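Local coordinates for protein amino Transferase (Eubacterium rectale, PDB 3ELE) that binds pyridoxal-5'-phosphate and, as a member of the class I and II aminotransferase family, probably transfers amino groups between amino acids and keto acids, at residues E202-S205 with K206-G209; E192-K195 with K196-L200; C349-A352 with K353-D356; E342-S345 with N346-C349. All coordinates share one frame; numbering follows the deposited sequence.

Interaction 1 (E202-S205 with K206-G209); sequences EKKS and KEIG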
loop_
_atom_site.group_PDB
_atom_site.type_symbol
_atom_site.label_atom_id
_atom_site.label_comp_id
_atom_site.label_asym_id
_atom_site.label_seq_id
_atom_site.Cartn_x
_atom_site.Cartn_y
_atom_site.Cartn_z
ATOM N N GLU A 202 9.961 30.431 0.396
ATOM C CA GLU A 202 9.281 31.317 1.364
ATOM C C GLU A 202 8.820 32.623 0.667
ATOM O O GLU A 202 7.681 33.062 0.855
ATOM C CB GLU A 202 10.210 31.637 2.548
ATOM C CG GLU A 202 9.613 32.519 3.654
ATOM C CD GLU A 202 10.688 33.104 4.595
ATOM O OE1 GLU A 202 11.726 32.435 4.835
ATOM O OE2 GLU A 202 10.496 34.235 5.085
ATOM N N LYS A 203 9.718 33.230 -0.113
ATOM C CA LYS A 203 9.433 34.459 -0.880
ATOM C C LYS A 203 8.314 34.224 -1.910
ATOM O O LYS A 203 7.364 35.002 -1.950
ATOM C CB LYS A 203 10.726 34.985 -1.547
ATOM C CG LYS A 203 10.598 36.061 -2.629
ATOM C CD LYS A 203 11.935 36.244 -3.379
ATOM C CE LYS A 203 11.760 36.504 -4.882
ATOM N NZ LYS A 203 13.040 36.229 -5.618
ATOM N N LYS A 204 8.426 33.158 -2.719
ATOM C CA LYS A 204 7.376 32.829 -3.728
ATOM C C LYS A 204 6.038 32.401 -3.106
ATOM O O LYS A 204 4.993 32.664 -3.700
ATOM C CB LYS A 204 7.848 31.785 -4.736
ATOM C CG LYS A 204 9.077 32.178 -5.577
ATOM C CD LYS A 204 8.878 33.378 -6.504
ATOM C CE LYS A 204 7.895 33.130 -7.604
ATOM N NZ LYS A 204 7.936 34.259 -8.595
ATOM N N SER A 205 6.068 31.782 -1.920
ATOM C CA SER A 205 4.860 31.408 -1.176
ATOM C C SER A 205 4.051 32.653 -0.794
ATOM O O SER A 205 2.830 32.653 -0.923
ATOM C CB SER A 205 5.175 30.602 0.094
ATOM O OG SER A 205 5.674 29.315 -0.207
ATOM N N LYS A 206 4.749 33.692 -0.327
ATOM C CA LYS A 206 4.126 34.977 0.008
ATOM C C LYS A 206 3.538 35.650 -1.248
ATOM O O LYS A 206 2.405 36.102 -1.198
ATOM C CB LYS A 206 5.111 35.920 0.728
ATOM C CG LYS A 206 5.416 35.563 2.183
ATOM C CD LYS A 206 6.453 36.551 2.758
ATOM C CE LYS A 206 6.550 36.488 4.283
ATOM N NZ LYS A 206 6.807 35.111 4.802
ATOM N N GLU A 207 4.294 35.683 -2.354
ATOM C CA GLU A 207 3.806 36.244 -3.631
ATOM C C GLU A 207 2.529 35.571 -4.136
ATOM O O GLU A 207 1.622 36.267 -4.553
ATOM C CB GLU A 207 4.837 36.148 -4.754
ATOM C CG GLU A 207 6.067 37.036 -4.604
ATOM C CD GLU A 207 7.129 36.781 -5.703
ATOM O OE1 GLU A 207 6.836 36.081 -6.717
ATOM O OE2 GLU A 207 8.268 37.292 -5.540
ATOM N N ILE A 208 2.471 34.236 -4.119
ATOM C CA ILE A 208 1.266 33.530 -4.590
ATOM C C ILE A 208 0.150 33.425 -3.527
ATOM O O ILE A 208 -0.926 32.923 -3.846
ATOM C CB ILE A 208 1.573 32.135 -5.211
ATOM C CG1 ILE A 208 1.937 31.061 -4.170
ATOM C CG2 ILE A 208 2.680 32.256 -6.264
ATOM C CD1 ILE A 208 2.110 29.667 -4.763
ATOM N N GLY A 209 0.403 33.869 -2.291
ATOM C CA GLY A 209 -0.560 33.769 -1.192
ATOM C C GLY A 209 -0.844 32.334 -0.773
ATOM O O GLY A 209 -1.928 32.035 -0.269
#

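Interaction 2 (E192-K195 with K196-L200); sequences ETIK and KLSDL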
loop_
_atom_site.group_PDB
_atom_site.type_symbol
_atom_site.label_atom_id
_atom_site.label_comp_id
_atom_site.label_asym_id
_atom_site.label_seq_id
_atom_site.Cartn_x
_atom_site.Cartn_y
_atom_site.Cartn_z
ATOM N N GLU A 192 23.964 25.497 2.234
ATOM C CA GLU A 192 23.794 26.705 1.434
ATOM C C GLU A 192 22.679 26.521 0.390
ATOM O O GLU A 192 21.813 27.383 0.260
ATOM C CB GLU A 192 25.129 27.122 0.795
ATOM C CG GLU A 192 25.085 28.417 -0.004
ATOM C CD GLU A 192 26.447 28.823 -0.556
ATOM O OE1 GLU A 192 27.493 28.518 0.066
ATOM O OE2 GLU A 192 26.466 29.475 -1.620
ATOM N N THR A 193 22.699 25.395 -0.319
ATOM C CA THR A 193 21.659 25.065 -1.309
ATOM C C THR A 193 20.272 24.966 -0.655
ATOM O O THR A 193 19.307 25.538 -1.165
ATOM C CB THR A 193 22.009 23.763 -2.046
ATOM O OG1 THR A 193 23.201 23.982 -2.797
ATOM C CG2 THR A 193 20.910 23.322 -2.982
ATOM N N ILE A 194 20.203 24.280 0.492
ATOM C CA ILE A 194 18.964 24.122 1.256
ATOM C C ILE A 194 18.461 25.492 1.763
ATOM O O ILE A 194 17.258 25.747 1.698
ATOM C CB ILE A 194 19.112 23.064 2.413
ATOM C CG1 ILE A 194 19.451 21.644 1.858
ATOM C CG2 ILE A 194 17.853 23.022 3.302
ATOM C CD1 ILE A 194 18.385 21.013 0.890
ATOM N N LYS A 195 19.371 26.367 2.219
ATOM C CA LYS A 195 19.015 27.730 2.680
ATOM C C LYS A 195 18.500 28.619 1.531
ATOM O O LYS A 195 17.493 29.292 1.705
ATOM C CB LYS A 195 20.187 28.427 3.395
ATOM C CG LYS A 195 20.480 27.876 4.790
ATOM C CD LYS A 195 21.859 28.262 5.319
ATOM C CE LYS A 195 22.024 29.733 5.602
ATOM N NZ LYS A 195 23.423 30.042 6.105
ATOM N N LYS A 196 19.184 28.623 0.382
ATOM C CA LYS A 196 18.731 29.422 -0.795
ATOM C C LYS A 196 17.355 28.961 -1.286
ATOM O O LYS A 196 16.518 29.791 -1.627
ATOM C CB LYS A 196 19.727 29.380 -1.965
ATOM C CG LYS A 196 21.034 30.115 -1.714
ATOM C CD LYS A 196 21.940 30.196 -2.972
ATOM C CE LYS A 196 21.350 31.173 -4.033
ATOM N NZ LYS A 196 22.289 31.583 -5.135
ATOM N N LEU A 197 17.152 27.636 -1.318
ATOM C CA LEU A 197 15.872 27.010 -1.685
ATOM C C LEU A 197 14.782 27.456 -0.743
ATOM O O LEU A 197 13.704 27.853 -1.185
ATOM C CB LEU A 197 15.957 25.475 -1.613
ATOM C CG LEU A 197 14.703 24.672 -1.987
ATOM C CD1 LEU A 197 14.447 24.824 -3.454
ATOM C CD2 LEU A 197 14.881 23.204 -1.606
ATOM N N SER A 198 15.074 27.381 0.559
ATOM C CA SER A 198 14.122 27.775 1.589
ATOM C C SER A 198 13.754 29.250 1.483
ATOM O O SER A 198 12.581 29.571 1.532
ATOM C CB SER A 198 14.650 27.425 2.964
ATOM O OG SER A 198 14.916 26.030 3.010
ATOM N N ASP A 199 14.741 30.116 1.264
ATOM C CA ASP A 199 14.474 31.560 1.080
ATOM C C ASP A 199 13.641 31.852 -0.172
ATOM O O ASP A 199 12.731 32.668 -0.120
ATOM C CB ASP A 199 15.771 32.380 1.015
ATOM C CG ASP A 199 16.581 32.335 2.311
ATOM O OD1 ASP A 199 16.020 32.047 3.399
ATOM O OD2 ASP A 199 17.797 32.606 2.229
ATOM N N LEU A 200 13.957 31.178 -1.275
ATOM C CA LEU A 200 13.241 31.333 -2.546
ATOM C C LEU A 200 11.774 30.930 -2.414
ATOM O O LEU A 200 10.885 31.688 -2.800
ATOM C CB LEU A 200 13.915 30.507 -3.661
ATOM C CG LEU A 200 13.287 30.497 -5.070
ATOM C CD1 LEU A 200 13.198 31.901 -5.679
ATOM C CD2 LEU A 200 14.076 29.527 -5.961
#

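Interaction 3 (C349-A352 with K353-D356); sequences CEKA and KEED. With EDO (1,2-ethanediol), chain G.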
loop_
_atom_site.group_PDB
_atom_site.type_symbol
_atom_site.label_atom_id
_atom_site.label_comp_id
_atom_site.label_asym_id
_atom_site.label_seq_id
_atom_site.Cartn_x
_atom_site.Cartn_y
_atom_site.Cartn_z
ATOM N N CYS A 349 25.232 4.129 -24.853
ATOM C CA CYS A 349 24.824 2.926 -24.099
ATOM C C CYS A 349 24.779 1.674 -24.970
ATOM O O CYS A 349 24.996 0.586 -24.442
ATOM C CB CYS A 349 23.498 3.112 -23.366
ATOM S SG CYS A 349 23.689 4.237 -22.028
ATOM N N GLU A 350 24.479 1.835 -26.268
ATOM C CA GLU A 350 24.537 0.744 -27.248
ATOM C C GLU A 350 25.972 0.295 -27.477
ATOM O O GLU A 350 26.213 -0.902 -27.553
ATOM C CB GLU A 350 23.892 1.113 -28.605
ATOM C CG GLU A 350 22.355 1.180 -28.600
ATOM C CD GLU A 350 21.670 -0.172 -28.353
ATOM O OE1 GLU A 350 22.315 -1.244 -28.476
ATOM O OE2 GLU A 350 20.464 -0.164 -28.040
ATOM N N LYS A 351 26.904 1.249 -27.599
ATOM C CA LYS A 351 28.335 0.927 -27.734
ATOM C C LYS A 351 28.879 0.208 -26.479
ATOM O O LYS A 351 29.678 -0.721 -26.591
ATOM C CB LYS A 351 29.165 2.177 -28.047
ATOM C CG LYS A 351 28.913 2.795 -29.430
ATOM C CD LYS A 351 29.388 1.886 -30.534
ATOM C CE LYS A 351 29.310 2.524 -31.912
ATOM N NZ LYS A 351 29.810 1.536 -32.935
ATOM N N ALA A 352 28.432 0.641 -25.298
ATOM C CA ALA A 352 28.765 -0.018 -24.029
ATOM C C ALA A 352 28.257 -1.454 -24.083
ATOM O O ALA A 352 29.001 -2.380 -23.783
ATOM C CB ALA A 352 28.123 0.722 -22.853
ATOM N N LYS A 353 27.002 -1.609 -24.534
ATOM C CA LYS A 353 26.333 -2.925 -24.690
ATOM C C LYS A 353 27.153 -3.911 -25.551
ATOM O O LYS A 353 27.138 -5.108 -25.273
ATOM C CB LYS A 353 24.913 -2.763 -25.272
ATOM C CG LYS A 353 23.831 -3.473 -24.521
ATOM C CD LYS A 353 22.495 -3.199 -25.179
ATOM C CE LYS A 353 21.331 -3.482 -24.273
ATOM N NZ LYS A 353 20.036 -3.210 -24.973
ATOM N N GLU A 354 27.895 -3.409 -26.552
ATOM C CA GLU A 354 28.781 -4.254 -27.391
ATOM C C GLU A 354 29.874 -5.001 -26.603
ATOM O O GLU A 354 30.420 -5.991 -27.116
ATOM C CB GLU A 354 29.494 -3.447 -28.499
ATOM C CG GLU A 354 28.608 -2.734 -29.525
ATOM C CD GLU A 354 29.405 -2.006 -30.632
ATOM O OE1 GLU A 354 30.615 -1.730 -30.466
ATOM O OE2 GLU A 354 28.810 -1.700 -31.689
ATOM N N GLU A 355 30.238 -4.497 -25.417
ATOM C CA GLU A 355 31.245 -5.119 -24.534
ATOM C C GLU A 355 30.624 -5.616 -23.225
ATOM O O GLU A 355 31.333 -5.807 -22.227
ATOM C CB GLU A 355 32.381 -4.118 -24.229
ATOM C CG GLU A 355 32.992 -3.426 -25.459
ATOM C CD GLU A 355 33.468 -4.399 -26.526
ATOM O OE1 GLU A 355 33.995 -5.472 -26.161
ATOM O OE2 GLU A 355 33.321 -4.083 -27.729
ATOM N N ASP A 356 29.305 -5.837 -23.250
ATOM C CA ASP A 356 28.518 -6.331 -22.116
ATOM C C ASP A 356 28.540 -5.469 -20.847
ATOM O O ASP A 356 28.408 -5.988 -19.730
ATOM C CB ASP A 356 28.853 -7.812 -21.843
ATOM C CG ASP A 356 28.360 -8.728 -22.941
ATOM O OD1 ASP A 356 27.124 -8.769 -23.143
ATOM O OD2 ASP A 356 29.194 -9.437 -23.554
HETATM C C1 EDO G . 28.182 -8.174 -27.789
HETATM O O1 EDO G . 29.167 -7.931 -28.797
HETATM C C2 EDO G . 27.052 -8.999 -28.378
HETATM O O2 EDO G . 25.838 -8.690 -27.690
#

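Interaction 4 (E342-S345 with N346-C349); sequences EDDS and NAFC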
loop_
_atom_site.group_PDB
_atom_site.type_symbol
_atom_site.label_atom_id
_atom_site.label_comp_id
_atom_site.label_asym_id
_atom_site.label_seq_id
_atom_site.Cartn_x
_atom_site.Cartn_y
_atom_site.Cartn_z
ATOM N N GLU A 342 29.772 10.619 -26.318
ATOM C CA GLU A 342 29.120 11.426 -27.357
ATOM C C GLU A 342 27.862 12.032 -26.739
ATOM O O GLU A 342 27.420 11.578 -25.681
ATOM C CB GLU A 342 28.807 10.597 -28.606
ATOM C CG GLU A 342 28.043 9.305 -28.359
ATOM C CD GLU A 342 27.609 8.644 -29.649
ATOM O OE1 GLU A 342 26.852 9.288 -30.407
ATOM O OE2 GLU A 342 27.989 7.479 -29.891
ATOM N N ASP A 343 27.316 13.068 -27.379
ATOM C CA ASP A 343 26.083 13.741 -26.911
ATOM C C ASP A 343 24.895 12.790 -26.787
ATOM O O ASP A 343 24.054 12.981 -25.911
ATOM C CB ASP A 343 25.645 14.871 -27.876
ATOM C CG ASP A 343 26.621 16.039 -27.946
ATOM O OD1 ASP A 343 27.461 16.227 -27.027
ATOM O OD2 ASP A 343 26.519 16.788 -28.943
ATOM N N ASP A 344 24.804 11.807 -27.688
ATOM C CA ASP A 344 23.704 10.835 -27.685
ATOM C C ASP A 344 24.026 9.692 -26.723
ATOM O O ASP A 344 24.662 8.710 -27.105
ATOM C CB ASP A 344 23.414 10.328 -29.112
ATOM C CG ASP A 344 22.157 9.457 -29.205
ATOM O OD1 ASP A 344 21.602 9.035 -28.174
ATOM O OD2 ASP A 344 21.731 9.160 -30.338
ATOM N N SER A 345 23.570 9.835 -25.474
ATOM C CA SER A 345 23.732 8.789 -24.433
ATOM C C SER A 345 23.161 7.431 -24.808
ATOM O O SER A 345 23.702 6.415 -24.391
ATOM C CB SER A 345 23.070 9.212 -23.143
ATOM O OG SER A 345 23.467 10.507 -22.793
ATOM N N ASN A 346 22.077 7.412 -25.592
ATOM C CA ASN A 346 21.457 6.149 -26.036
ATOM C C ASN A 346 22.400 5.382 -26.979
ATOM O O ASN A 346 22.587 4.170 -26.815
ATOM C CB ASN A 346 20.087 6.376 -26.694
ATOM C CG ASN A 346 19.097 7.102 -25.776
ATOM O OD1 ASN A 346 18.597 6.533 -24.817
ATOM N ND2 ASN A 346 18.810 8.357 -26.088
ATOM N N ALA A 347 22.996 6.109 -27.935
ATOM C CA ALA A 347 23.985 5.577 -28.869
ATOM C C ALA A 347 25.236 5.120 -28.107
ATOM O O ALA A 347 25.806 4.067 -28.418
ATOM C CB ALA A 347 24.342 6.616 -29.926
ATOM N N PHE A 348 25.648 5.900 -27.103
ATOM C CA PHE A 348 26.757 5.514 -26.217
ATOM C C PHE A 348 26.449 4.241 -25.399
ATOM O O PHE A 348 27.325 3.379 -25.278
ATOM C CB PHE A 348 27.165 6.667 -25.294
ATOM C CG PHE A 348 28.196 6.283 -24.258
ATOM C CD1 PHE A 348 29.481 5.936 -24.644
ATOM C CD2 PHE A 348 27.879 6.275 -22.899
ATOM C CE1 PHE A 348 30.451 5.557 -23.683
ATOM C CE2 PHE A 348 28.834 5.926 -21.940
ATOM C CZ PHE A 348 30.122 5.565 -22.335
ATOM N N CYS A 349 25.232 4.129 -24.853
ATOM C CA CYS A 349 24.824 2.926 -24.099
ATOM C C CYS A 349 24.779 1.674 -24.970
ATOM O O CYS A 349 24.996 0.586 -24.442
ATOM C CB CYS A 349 23.498 3.112 -23.366
ATOM S SG CYS A 349 23.689 4.237 -22.028
HETATM O O HOH W 1 19.001 9.602 -28.388
#

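Interaction 1 (E202-S205 with K206-G209)
Glu207 reaches back one turn along helix 191-208 and lays its side chain against Lys203 and Lys204. Its CB rests on the backbone carbonyl of Lys204, CB to O 3.6 Å, and its CG on that of Lys203. CG stands beside the backbone N (chi1 -69°) and the chain runs on extended, which carries the carboxylate back past both lysines. Carbon CD then meets Lys204 CD, and OE1 meets the ammonium: Lys204 NZ lies 2.8 Å from Glu207 OE1, on the syn side and 19° out of the carboxylate plane, a salt bridge with a hydrogen bond in it. The other oxygen, OE2, sits 3.6 Å from Lys203 CE, whose ammonium pairs instead with Glu166. Lys204 is bent at chi2 and chi3, folding its chain over so that NZ comes back to Glu207. With a leucine in place of Lys204, Glu207 OE1 would probably lose its charged mate and the carboxylate would be set free to turn. The helix ends here in a Schellman motif: Gly209 has positive phi, and its N bonds to Lys206 O at 3.2 Å. On another side Glu202 and Lys206 run alongside each other, OE2 to NZ 3.8 Å, a long salt bridge at the exposed surface. Ser205 has its polar partners elsewhere, OG bonding to Leu201 O and Ile212 N.

Interaction 2 (E192-K195 with K196-L200)
The first half of helix 191-208, the helix of a right-handed beta-alpha-beta crossover between strands 173-178 and 213-217, has Ile194 and Ser198 bonded one turn apart. Ile194 O is gripped twice by the same residue: Ser198 N bonds to it at 3.0 Å, and Ser198 OG donates to it at 2.7 Å. The two donors arrive from opposite faces of the carbonyl plane, the hydroxyl tilted 31° from it. Ser198 OG is placed for this by a chi1 of -57°, which sets it beside its own backbone N, facing back along the helix, and gives the buried hydroxyl an acceptor within the helix itself. Tyr236 and Tyr237 lie against this serine. Around that pair the ordinary rungs run from Lys196 N to Glu192 O, 2.9 Å, from Leu197 N to Thr193 O, 3.0 Å, and from Asp199 N to Lys195 O, 2.9 Å. Leu197 CB packs on Thr193 O at 3.4 Å, and the side chains of Ile194 and Leu197 both touch Ile178 of strand 173-178. Lys196 lays CB and CG against Glu192 O, but its ammonium stays 5.9 Å from Glu192 OE2, measured from NZ, too far for a salt bridge. Thr193 turns the other way and bonds through OG1 to Gln159 and Ser190. With Ile194 and Leu197 on the sheet and lysines and acids on the exposed side, this is the amphipathic crossover helix of an alpha/beta fold.

Interaction 3 (C349-A352 with K353-D356)
Lys351 and Glu354 lie alongside each other, with Lys351 NZ 3.6 Å from Glu354 OE2, a long salt bridge. A bend at chi2 (-67°) brings the lysine chain round to the carboxylate, whose other oxygen pairs with Lys395. A methionine in place of Lys351 would probably leave Glu354 OE2 without its charged mate on this helix. Glu350 and Lys353 are also side by side, but OE2 and NZ remain 4.3 Å apart, beyond a salt bridge, and Lys353 makes a cation-pi contact with Tyr24.

Along the backbone, Lys353 N bonds to Cys349 O at 3.0 Å, and Glu355 N to Ala352 O at 2.9 Å from above the carbonyl plane. Asp356, with positive phi, is the C-prime residue of a Schellman motif that ends helix 345-353: its N meets Lys353 O at 3.1 Å, and Val357 N reaches back to Ala352 O. The Asp356 carboxylate pairs with Arg28.

A 1,2-ethanediol, probably from the crystallisation liquor, donates from O1 to Glu354 O at 2.9 Å. Glu354, Glu355 and Asp356 sit at the partly negative carboxyl end of the helix, a cost that Lys351, Lys395 (shared by the two glutamates) and Arg28 probably offset.

Interaction 4 (E342-S345 with N346-C349)
Asp344 and Ala347 face each other across the first turn of helix 345-353. Asp344 is the N-cap: its carboxylate, swung anti to its own backbone N (chi1 -172°), comes over the helix start so that OD1 accepts two weak bonds, from Asn346 N at 3.1 Å and from Ala347 N at 3.2 Å. The second is the straighter, 164° at the hydrogen. The same OD1 receives a water, which in turn accepts from Asn346 ND2 at 2.6 Å and so bridges the two side chains. The Ala347 methyl points back toward the cap and is flanked on two sides by acids, with Asp344 CG 3.7 Å from Ala347 CB and Glu342 OE1 also 3.7 Å from it.

Glu342 crosses the stem of Phe348 at a slant, Glu342 CG to Phe348 CB 4.1 Å, the carboxylate and ring planes 57° apart. Glu342 OE2 is bonded to Tyr396. Phe348 turns its ring away toward Val371 and Ile359, while its backbone N bonds to Asp344 O, in the carbonyl plane. Next along, Cys349 N donates to Ser345 O at 2.8 Å. Ser345 OG bonds to Trp370 O. Two carboxylates at this amino end would probably be favoured by the helix dipole, Asp344 OD1 offering Asn346 N and Ala347 N, which have no preceding turn to bond to, a weakly bonded acceptor.

In the fold
Interactions 2 and 1 follow one another along helix 191-208, their centres about 14 Å apart: interaction 2 lies in the part packed on strand 173-178 of the large mixed sheet, interaction 1 at the helix's exposed end. Further along the chain, interactions 4 and 3 share Cys349 and sit at the two ends of helix 345-353, centres about 10 Å apart, interaction 4 against strands 360-361 and 370-374, interaction 3 against helices 379-396 and 17-32. The two pairs are remote, interactions 1 and 3 lying about 48 Å apart between centres. Together they sample the large domain, whose sheet is typical of the aminotransferase fold, and the smaller C-terminal part, where helix 345-353 is capped at both ends.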